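Local coordinates for protein allantoin racemase (Pseudomonas fluorescens, PDB 5LG5) that racemises allantoin, interconverting its two enantiomers, and probably acts on other 5-monosubstituted hydantoins as well, at residues V113-D117 with G143-L149; R140-M144 with A159-Q163; Y76-E82 with L122-R126. All coordinates share one frame. Residue numbers count along the deposited sequence, not the author numbering.

Contact 1: V113-D117 with G143-L149; sequences VTTLD and GMAVLEL
Residues 113-117 carry the end of strand 110-114 into the loop that follows it. Val113 and Thr114 are extended. Thr115 breaks away (phi/psi -88/-84), and Leu116 is extended again (-92/148). Segment 143-149 leaves the neighbouring parallel strand 136-141. Both runs are thus exit loops of adjacent strands in a three-layer alpha/beta domain of the Asp/Glu/hydantoin racemase family. Gly143 turns with positive phi (95/9), where a CB would be jammed against the carbonyl O of Ser142. Met144 and Ala145 are extended, and the chain then curls into the short helix that ends at residue 151. The CA atoms of Thr115 and Met144 lie 5.2 Å apart, those of Leu116 and Gly143 4.9 Å. The main link is Gly143 N to Thr115 O, a hydrogen bond of 2.7 Å (154°). Met144 N adds a weak one to the same oxygen at 3.5 Å. Ala145 N donates to Glu148 OE1 at 2.8 Å, which folds the second segment back on itself. Leu149 N bonds Val146 O at 3.1 Å.

Thr115 is the buried centre of the contact. With chi1 p, its OG1 donates weakly to Thr114 OG1 at 3.4 Å, and its CG2 faces apolar groups, Val146 CG2 at 3.8 Å and Leu149 CD1 at 4.1 Å. Thr115 CB lies 3.1 Å from Met144 O. Leu116 (mt) lies against the other backbone, near Arg229 of the second subunit: its CD2 is 3.7 Å from Ala145 N and 4.4 Å from Ala145 CB.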
loop_
_atom_site.group_PDB
_atom_site.type_symbol
_atom_site.label_atom_id
_atom_site.label_comp_id
_atom_site.label_asym_id
_atom_site.label_seq_id
_atom_site.Cartn_x
_atom_site.Cartn_y
_atom_site.Cartn_z
ATOM N N VAL E 113 -18.124 0.687 -14.426
ATOM C CA VAL E 113 -19.206 1.650 -14.506
ATOM C C VAL E 113 -20.400 1.059 -13.799
ATOM O O VAL E 113 -20.903 0.011 -14.197
ATOM C CB VAL E 113 -19.599 2.007 -15.949
ATOM C CG1 VAL E 113 -20.810 2.925 -15.928
ATOM C CG2 VAL E 113 -18.424 2.656 -16.684
ATOM N N THR E 114 -20.842 1.705 -12.730
ATOM C CA THR E 114 -21.971 1.164 -11.987
ATOM C C THR E 114 -23.166 2.096 -12.130
ATOM O O THR E 114 -23.181 2.980 -13.003
ATOM C CB THR E 114 -21.616 0.891 -10.483
ATOM O OG1 THR E 114 -22.691 0.201 -9.828
ATOM C CG2 THR E 114 -21.301 2.178 -9.737
ATOM N N THR E 115 -24.155 1.876 -11.268
ATOM C CA THR E 115 -25.425 2.582 -11.290
ATOM C C THR E 115 -25.377 3.869 -10.488
ATOM O O THR E 115 -25.166 4.956 -11.034
ATOM C CB THR E 115 -26.507 1.686 -10.689
ATOM O OG1 THR E 115 -25.994 1.081 -9.487
ATOM C CG2 THR E 115 -26.887 0.598 -11.685
ATOM N N LEU E 116 -25.591 3.737 -9.183
ATOM C CA LEU E 116 -25.631 4.878 -8.288
ATOM C C LEU E 116 -24.281 5.204 -7.661
ATOM O O LEU E 116 -23.450 4.318 -7.411
ATOM C CB LEU E 116 -26.667 4.644 -7.196
ATOM C CG LEU E 116 -28.110 4.549 -7.719
ATOM C CD1 LEU E 116 -29.084 4.457 -6.557
ATOM C CD2 LEU E 116 -28.450 5.724 -8.614
ATOM N N ASP E 117 -24.073 6.485 -7.409
ATOM C CA ASP E 117 -22.869 6.964 -6.769
ATOM C C ASP E 117 -22.663 6.315 -5.405
ATOM O O ASP E 117 -21.545 6.007 -5.007
ATOM C CB ASP E 117 -22.925 8.485 -6.640
ATOM C CG ASP E 117 -21.791 9.034 -5.815
ATOM O OD1 ASP E 117 -20.626 8.960 -6.277
ATOM O OD2 ASP E 117 -22.067 9.501 -4.680
ATOM N N GLY E 143 -25.284 7.133 -12.673
ATOM C CA GLY E 143 -26.250 8.028 -12.054
ATOM C C GLY E 143 -27.680 7.553 -12.256
ATOM O O GLY E 143 -28.643 8.255 -11.934
ATOM N N MET E 144 -27.816 6.344 -12.781
ATOM C CA MET E 144 -29.128 5.762 -13.021
ATOM C C MET E 144 -29.324 4.571 -12.103
ATOM O O MET E 144 -28.419 3.745 -11.962
ATOM C CB MET E 144 -29.248 5.280 -14.468
ATOM C CG MET E 144 -28.640 6.204 -15.498
ATOM S SD MET E 144 -29.873 6.829 -16.644
ATOM C CE MET E 144 -30.763 7.956 -15.582
ATOM N N ALA E 145 -30.489 4.477 -11.469
ATOM C CA ALA E 145 -30.782 3.342 -10.598
ATOM C C ALA E 145 -30.862 2.050 -11.402
ATOM O O ALA E 145 -31.094 2.082 -12.617
ATOM C CB ALA E 145 -32.068 3.567 -9.814
ATOM N N VAL E 146 -30.665 0.921 -10.717
ATOM C CA VAL E 146 -30.694 -0.394 -11.352
ATOM C C VAL E 146 -31.952 -0.621 -12.199
ATOM O O VAL E 146 -31.861 -1.051 -13.350
ATOM C CB VAL E 146 -30.581 -1.528 -10.304
ATOM C CG1 VAL E 146 -30.715 -2.882 -10.970
ATOM C CG2 VAL E 146 -29.250 -1.436 -9.545
ATOM N N LEU E 147 -33.120 -0.310 -11.646
ATOM C CA LEU E 147 -34.374 -0.594 -12.346
ATOM C C LEU E 147 -34.589 0.334 -13.530
ATOM O O LEU E 147 -35.330 0.008 -14.457
ATOM C CB LEU E 147 -35.564 -0.514 -11.385
ATOM C CG LEU E 147 -35.532 -1.469 -10.188
ATOM C CD1 LEU E 147 -36.735 -1.218 -9.306
ATOM C CD2 LEU E 147 -35.517 -2.914 -10.676
ATOM N N GLU E 148 -33.906 1.472 -13.509
ATOM C CA GLU E 148 -34.023 2.467 -14.570
ATOM C C GLU E 148 -33.380 1.939 -15.852
ATOM O O GLU E 148 -33.615 2.471 -16.938
ATOM C CB GLU E 148 -33.353 3.772 -14.120
ATOM C CG GLU E 148 -34.280 4.980 -13.974
ATOM C CD GLU E 148 -33.609 6.146 -13.237
ATOM O OE1 GLU E 148 -32.612 5.908 -12.510
ATOM O OE2 GLU E 148 -34.071 7.300 -13.384
ATOM N N LEU E 149 -32.571 0.888 -15.726
ATOM C CA LEU E 149 -31.876 0.347 -16.888
ATOM C C LEU E 149 -32.868 -0.217 -17.873
ATOM O O LEU E 149 -32.722 -0.032 -19.079
ATOM C CB LEU E 149 -30.866 -0.749 -16.516
ATOM C CG LEU E 149 -29.528 -0.522 -15.800
ATOM C CD1 LEU E 149 -29.542 0.643 -14.834
ATOM C CD2 LEU E 149 -29.098 -1.798 -15.077
#

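Contact 2: R140-M144 with A159-Q163; sequences RASGM and AIVRQ
Gln163 gives up the most surface here and meets the opposite segment at several points. It sits on helix 153-171, where Gln163 N bonds Ala159 O at 3.2 Å, and its CB points toward segment 140-144. Chi1 and chi2 are both m, so the side chain curls over the loop. Its CG lies 3.2 Å from Ala141 O and 3.7 Å from Ser142 CA. The amide works at both ends. Gln163 OE1 accepts a hydrogen bond from Arg140 NH1 at 2.9 Å (156°), near the guanidinium plane. Gln163 NE2 donates to water 1 at 2.9 Å. That water donates to Ser142 O (3.1 Å) and to Ala159 O (2.9 Å), bridging loop and helix.

Ser142 is next in buried area. Ser142 CA lies 5.0 Å from Ile160 CA, the nearest CA pair of the two segments. Here strand 136-141, an edge strand of its sheet within the chain, ends and a loop begins. The loop leads through a short helix into helix 153-171, which packs on the sheet and leads to parallel strand 175-179: a beta-alpha-beta crossover passing over strand 110-114. Ser142 CB is 3.9 Å from Ile160 CG1 and 4.0 Å from Ala159 CB. Its OG, with chi1 p, accepts a weak hydrogen bond from Met144 N (3.4 Å) and also bonds Thr114 O.

Arg140 is extended in phi/psi (-121/145) and points its CB toward the helix. Its NE forms a salt bridge with Asp171, farther along that helix. At the other end of the segment, Met144 CG packs on Ala159 CB at 3.7 Å.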
loop_
_atom_site.group_PDB
_atom_site.type_symbol
_atom_site.label_atom_id
_atom_site.label_comp_id
_atom_site.label_asym_id
_atom_site.label_seq_id
_atom_site.Cartn_x
_atom_site.Cartn_y
_atom_site.Cartn_z
ATOM N N ARG E 140 -16.975 4.136 -11.578
ATOM C CA ARG E 140 -17.799 5.294 -11.898
ATOM C C ARG E 140 -19.272 4.954 -11.933
ATOM O O ARG E 140 -19.664 3.877 -12.392
ATOM C CB ARG E 140 -17.406 5.869 -13.254
ATOM C CG ARG E 140 -16.038 6.477 -13.291
ATOM C CD ARG E 140 -15.833 7.174 -14.612
ATOM N NE ARG E 140 -14.757 8.140 -14.513
ATOM C CZ ARG E 140 -14.950 9.447 -14.456
ATOM N NH1 ARG E 140 -16.184 9.931 -14.526
ATOM N NH2 ARG E 140 -13.910 10.261 -14.355
ATOM N N ALA E 141 -20.087 5.901 -11.492
ATOM C CA ALA E 141 -21.526 5.707 -11.482
ATOM C C ALA E 141 -22.174 6.422 -12.661
ATOM O O ALA E 141 -21.894 7.582 -12.923
ATOM C CB ALA E 141 -22.117 6.212 -10.165
ATOM N N SER E 142 -23.064 5.728 -13.352
ATOM C CA SER E 142 -23.802 6.340 -14.445
ATOM C C SER E 142 -24.812 7.352 -13.900
ATOM O O SER E 142 -25.183 8.295 -14.594
ATOM C CB SER E 142 -24.490 5.259 -15.277
ATOM O OG SER E 142 -25.465 4.594 -14.508
ATOM N N GLY E 143 -25.284 7.133 -12.673
ATOM C CA GLY E 143 -26.250 8.028 -12.054
ATOM C C GLY E 143 -27.680 7.553 -12.256
ATOM O O GLY E 143 -28.643 8.255 -11.934
ATOM N N MET E 144 -27.816 6.344 -12.781
ATOM C CA MET E 144 -29.128 5.762 -13.021
ATOM C C MET E 144 -29.324 4.571 -12.103
ATOM O O MET E 144 -28.419 3.745 -11.962
ATOM C CB MET E 144 -29.248 5.280 -14.468
ATOM C CG MET E 144 -28.640 6.204 -15.498
ATOM S SD MET E 144 -29.873 6.829 -16.644
ATOM C CE MET E 144 -30.763 7.956 -15.582
ATOM N N ALA E 159 -25.940 7.184 -20.386
ATOM C CA ALA E 159 -25.273 7.562 -19.141
ATOM C C ALA E 159 -24.085 6.642 -18.857
ATOM O O ALA E 159 -23.033 7.091 -18.386
ATOM C CB ALA E 159 -26.254 7.537 -17.985
ATOM N N ILE E 160 -24.262 5.357 -19.147
ATOM C CA ILE E 160 -23.204 4.380 -18.967
ATOM C C ILE E 160 -22.074 4.689 -19.950
ATOM O O ILE E 160 -20.907 4.782 -19.556
ATOM C CB ILE E 160 -23.722 2.938 -19.182
ATOM C CG1 ILE E 160 -24.769 2.563 -18.135
ATOM C CG2 ILE E 160 -22.570 1.932 -19.187
ATOM C CD1 ILE E 160 -25.436 1.214 -18.405
ATOM N N VAL E 161 -22.425 4.896 -21.224
ATOM C CA VAL E 161 -21.414 5.228 -22.236
ATOM C C VAL E 161 -20.619 6.465 -21.859
ATOM O O VAL E 161 -19.389 6.459 -21.992
ATOM C CB VAL E 161 -22.019 5.364 -23.684
ATOM C CG1 VAL E 161 -21.025 5.981 -24.672
ATOM C CG2 VAL E 161 -22.535 4.015 -24.194
ATOM N N ARG E 162 -21.286 7.494 -21.334
ATOM C CA ARG E 162 -20.558 8.705 -20.944
ATOM C C ARG E 162 -19.522 8.428 -19.868
ATOM O O ARG E 162 -18.408 8.940 -19.947
ATOM C CB ARG E 162 -21.472 9.860 -20.496
ATOM C CG ARG E 162 -20.625 11.082 -20.036
ATOM C CD ARG E 162 -21.381 12.397 -19.745
ATOM N NE ARG E 162 -22.318 12.328 -18.625
ATOM C CZ ARG E 162 -23.631 12.154 -18.766
ATOM N NH1 ARG E 162 -24.151 12.057 -19.984
ATOM N NH2 ARG E 162 -24.426 12.094 -17.702
ATOM N N GLN E 163 -19.882 7.628 -18.865
ATOM C CA GLN E 163 -18.928 7.298 -17.802
ATOM C C GLN E 163 -17.777 6.466 -18.339
ATOM O O GLN E 163 -16.627 6.670 -17.963
ATOM C CB GLN E 163 -19.616 6.571 -16.643
ATOM C CG GLN E 163 -20.598 7.448 -15.890
ATOM C CD GLN E 163 -19.964 8.753 -15.473
ATOM O OE1 GLN E 163 -18.818 8.783 -15.018
ATOM N NE2 GLN E 163 -20.695 9.850 -15.650
HETATM O O HOH W 1 -23.357 9.459 -16.770
#

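Contact 3: Y76-E82 with L122-R126; sequences YGEHGRE and LIEDR
A bidentate salt bridge ties Arg126 to Glu82. Arg126 NH2 donates to Glu82 OE1 at 3.0 Å, and Arg126 NH1 to Glu82 OE2 at 3.1 Å. Glu82 OE1 also bonds Tyr51 OH of the second subunit. The contact joins the two alpha/beta lobes of the racemase fold: segment 76-82 follows strand 70-74 of one parallel sheet, and helix 120-129 follows strand 110-114 of the other. Arg126 has chi1 to chi3 all m, which bends its side chain over the loop, and His79 CA lies over one face of the guanidinium. Arg81 NH2 is only 3.6 Å from Arg126 NH2. Acids offset these like charges: Glu82 pairs with Arg126, and Glu97 forms a salt bridge with Arg81 NE. Arg81 NH1 also hydrogen-bonds Gln85 OE1. Water 2 accepts from Arg81 NH2 (3.0 Å) and donates to Arg126 O (2.7 Å).

Gly80 occupies the N-cap position of helix 81-87. The nearest CA atoms are those of Gly77 and Ile123, 4.2 Å apart. Gly77 has positive phi (86/16), and a CB there would clash with Ile123 CG1. Gly77 CA lies 3.8 Å from Ile123 CG1, and Gly77 O 3.6 Å from Arg126 CG and 3.9 Å from Leu122 CB. Beyond them, Ile123 CG2 meets the edge of the Tyr76 ring, 3.6 Å from CE2.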
loop_
_atom_site.group_PDB
_atom_site.type_symbol
_atom_site.label_atom_id
_atom_site.label_comp_id
_atom_site.label_asym_id
_atom_site.label_seq_id
_atom_site.Cartn_x
_atom_site.Cartn_y
_atom_site.Cartn_z
ATOM N N TYR E 76 -23.253 -6.856 -8.446
ATOM C CA TYR E 76 -21.987 -6.146 -8.445
ATOM C C TYR E 76 -21.705 -5.359 -7.171
ATOM O O TYR E 76 -22.411 -4.400 -6.851
ATOM C CB TYR E 76 -21.848 -5.270 -9.694
ATOM C CG TYR E 76 -20.432 -5.232 -10.190
ATOM C CD1 TYR E 76 -20.012 -6.083 -11.208
ATOM C CD2 TYR E 76 -19.486 -4.403 -9.586
ATOM C CE1 TYR E 76 -18.697 -6.073 -11.651
ATOM C CE2 TYR E 76 -18.175 -4.380 -10.018
ATOM C CZ TYR E 76 -17.782 -5.220 -11.051
ATOM O OH TYR E 76 -16.464 -5.197 -11.472
ATOM N N GLY E 77 -20.700 -5.811 -6.421
ATOM C CA GLY E 77 -20.245 -5.084 -5.248
ATOM C C GLY E 77 -21.021 -5.403 -3.981
ATOM O O GLY E 77 -20.983 -4.632 -3.021
ATOM N N GLU E 78 -21.763 -6.508 -3.990
ATOM C CA GLU E 78 -22.471 -6.955 -2.785
ATOM C C GLU E 78 -21.696 -7.928 -1.924
ATOM O O GLU E 78 -20.768 -8.594 -2.373
ATOM C CB GLU E 78 -23.850 -7.552 -3.099
ATOM C CG GLU E 78 -24.868 -6.535 -3.503
ATOM C CD GLU E 78 -24.628 -5.979 -4.881
ATOM O OE1 GLU E 78 -24.179 -6.760 -5.750
ATOM O OE2 GLU E 78 -24.879 -4.762 -5.087
ATOM N N HIS E 79 -22.128 -8.013 -0.675
ATOM C CA HIS E 79 -21.551 -8.933 0.272
ATOM C C HIS E 79 -22.116 -10.320 0.045
ATOM O O HIS E 79 -23.103 -10.496 -0.681
ATOM C CB HIS E 79 -21.892 -8.493 1.688
ATOM C CG HIS E 79 -21.177 -7.254 2.130
ATOM N ND1 HIS E 79 -19.824 -7.213 2.337
ATOM C CD2 HIS E 79 -21.651 -6.018 2.448
ATOM C CE1 HIS E 79 -19.474 -5.999 2.748
ATOM N NE2 HIS E 79 -20.566 -5.264 2.819
ATOM N N GLY E 80 -21.478 -11.304 0.676
ATOM C CA GLY E 80 -22.045 -12.629 0.799
ATOM C C GLY E 80 -21.237 -13.779 0.237
ATOM O O GLY E 80 -21.372 -14.906 0.715
ATOM N N ARG E 81 -20.385 -13.499 -0.748
ATOM C CA ARG E 81 -19.604 -14.546 -1.402
ATOM C C ARG E 81 -18.893 -15.460 -0.401
ATOM O O ARG E 81 -18.949 -16.683 -0.522
ATOM C CB ARG E 81 -18.567 -13.952 -2.368
ATOM C CG ARG E 81 -17.435 -14.940 -2.688
ATOM C CD ARG E 81 -16.375 -14.375 -3.584
ATOM N NE ARG E 81 -15.703 -13.207 -3.008
ATOM C CZ ARG E 81 -14.798 -13.238 -2.034
ATOM N NH1 ARG E 81 -14.431 -14.383 -1.472
ATOM N NH2 ARG E 81 -14.245 -12.107 -1.619
ATOM N N GLU E 82 -18.244 -14.856 0.592
ATOM C CA GLU E 82 -17.459 -15.612 1.562
ATOM C C GLU E 82 -18.325 -16.583 2.348
ATOM O O GLU E 82 -17.877 -17.671 2.688
ATOM C CB GLU E 82 -16.741 -14.681 2.543
ATOM C CG GLU E 82 -15.826 -13.634 1.926
ATOM C CD GLU E 82 -16.504 -12.279 1.783
ATOM O OE1 GLU E 82 -17.736 -12.229 1.547
ATOM O OE2 GLU E 82 -15.809 -11.257 1.974
ATOM N N LEU E 122 -18.893 0.856 -2.141
ATOM C CA LEU E 122 -19.134 -0.557 -1.866
ATOM C C LEU E 122 -18.316 -1.416 -2.848
ATOM O O LEU E 122 -17.678 -2.403 -2.466
ATOM C CB LEU E 122 -20.625 -0.890 -1.998
ATOM C CG LEU E 122 -21.693 -0.329 -1.030
ATOM C CD1 LEU E 122 -22.644 -1.390 -0.495
ATOM C CD2 LEU E 122 -21.117 0.521 0.075
ATOM N N ILE E 123 -18.364 -1.055 -4.127
ATOM C CA ILE E 123 -17.591 -1.774 -5.146
ATOM C C ILE E 123 -16.091 -1.621 -4.918
ATOM O O ILE E 123 -15.340 -2.596 -4.995
ATOM C CB ILE E 123 -17.992 -1.309 -6.554
ATOM C CG1 ILE E 123 -19.469 -1.654 -6.777
ATOM C CG2 ILE E 123 -17.089 -1.931 -7.635
ATOM C CD1 ILE E 123 -20.098 -0.943 -7.958
ATOM N N GLU E 124 -15.661 -0.400 -4.629
ATOM C CA GLU E 124 -14.263 -0.139 -4.297
ATOM C C GLU E 124 -13.822 -1.046 -3.140
ATOM O O GLU E 124 -12.761 -1.663 -3.201
ATOM C CB GLU E 124 -14.061 1.335 -3.944
ATOM C CG GLU E 124 -14.195 2.285 -5.133
ATOM C CD GLU E 124 -14.213 3.734 -4.717
ATOM O OE1 GLU E 124 -14.451 3.991 -3.511
ATOM O OE2 GLU E 124 -14.006 4.612 -5.593
ATOM N N ASP E 125 -14.645 -1.139 -2.099
ATOM C CA ASP E 125 -14.292 -1.978 -0.955
ATOM C C ASP E 125 -14.200 -3.478 -1.319
ATOM O O ASP E 125 -13.251 -4.156 -0.927
ATOM C CB ASP E 125 -15.261 -1.752 0.220
ATOM C CG ASP E 125 -15.018 -0.430 0.964
ATOM O OD1 ASP E 125 -15.891 -0.050 1.780
ATOM O OD2 ASP E 125 -13.986 0.241 0.738
ATOM N N ARG E 126 -15.158 -3.986 -2.095
ATOM C CA ARG E 126 -15.132 -5.399 -2.498
ATOM C C ARG E 126 -13.916 -5.759 -3.375
ATOM O O ARG E 126 -13.351 -6.848 -3.254
ATOM C CB ARG E 126 -16.440 -5.815 -3.203
ATOM C CG ARG E 126 -17.700 -5.801 -2.306
ATOM C CD ARG E 126 -17.544 -6.646 -1.037
ATOM N NE ARG E 126 -17.478 -8.084 -1.320
ATOM C CZ ARG E 126 -17.303 -9.026 -0.390
ATOM N NH1 ARG E 126 -17.157 -8.683 0.879
ATOM N NH2 ARG E 126 -17.266 -10.312 -0.728
HETATM O O HOH W 2 -14.379 -9.134 -2.265
#

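How the contacts relate
Contacts 1 and 2 are close neighbours, with centres 7 Å apart, and share Gly143 and Met144. Backbone pairing of the adjacent strands joins them: Thr114 N is 2.5 Å from Arg140 O, and Thr114 O is 2.8 Å from Ser142 N, both probable hydrogen bonds. Contact 3 lies deeper in the chain, its centre 16 Å from that of contact 1. They touch where Thr114 OG1 meets Ile123 CD1 at 3.4 Å, and both reach the second subunit. Contacts 2 and 3 do not touch: nearest atoms are about 7 Å apart, centres 19 Å. Racemases of this family generally hold their active site between the two lobes, the boundary that contact 3 spans.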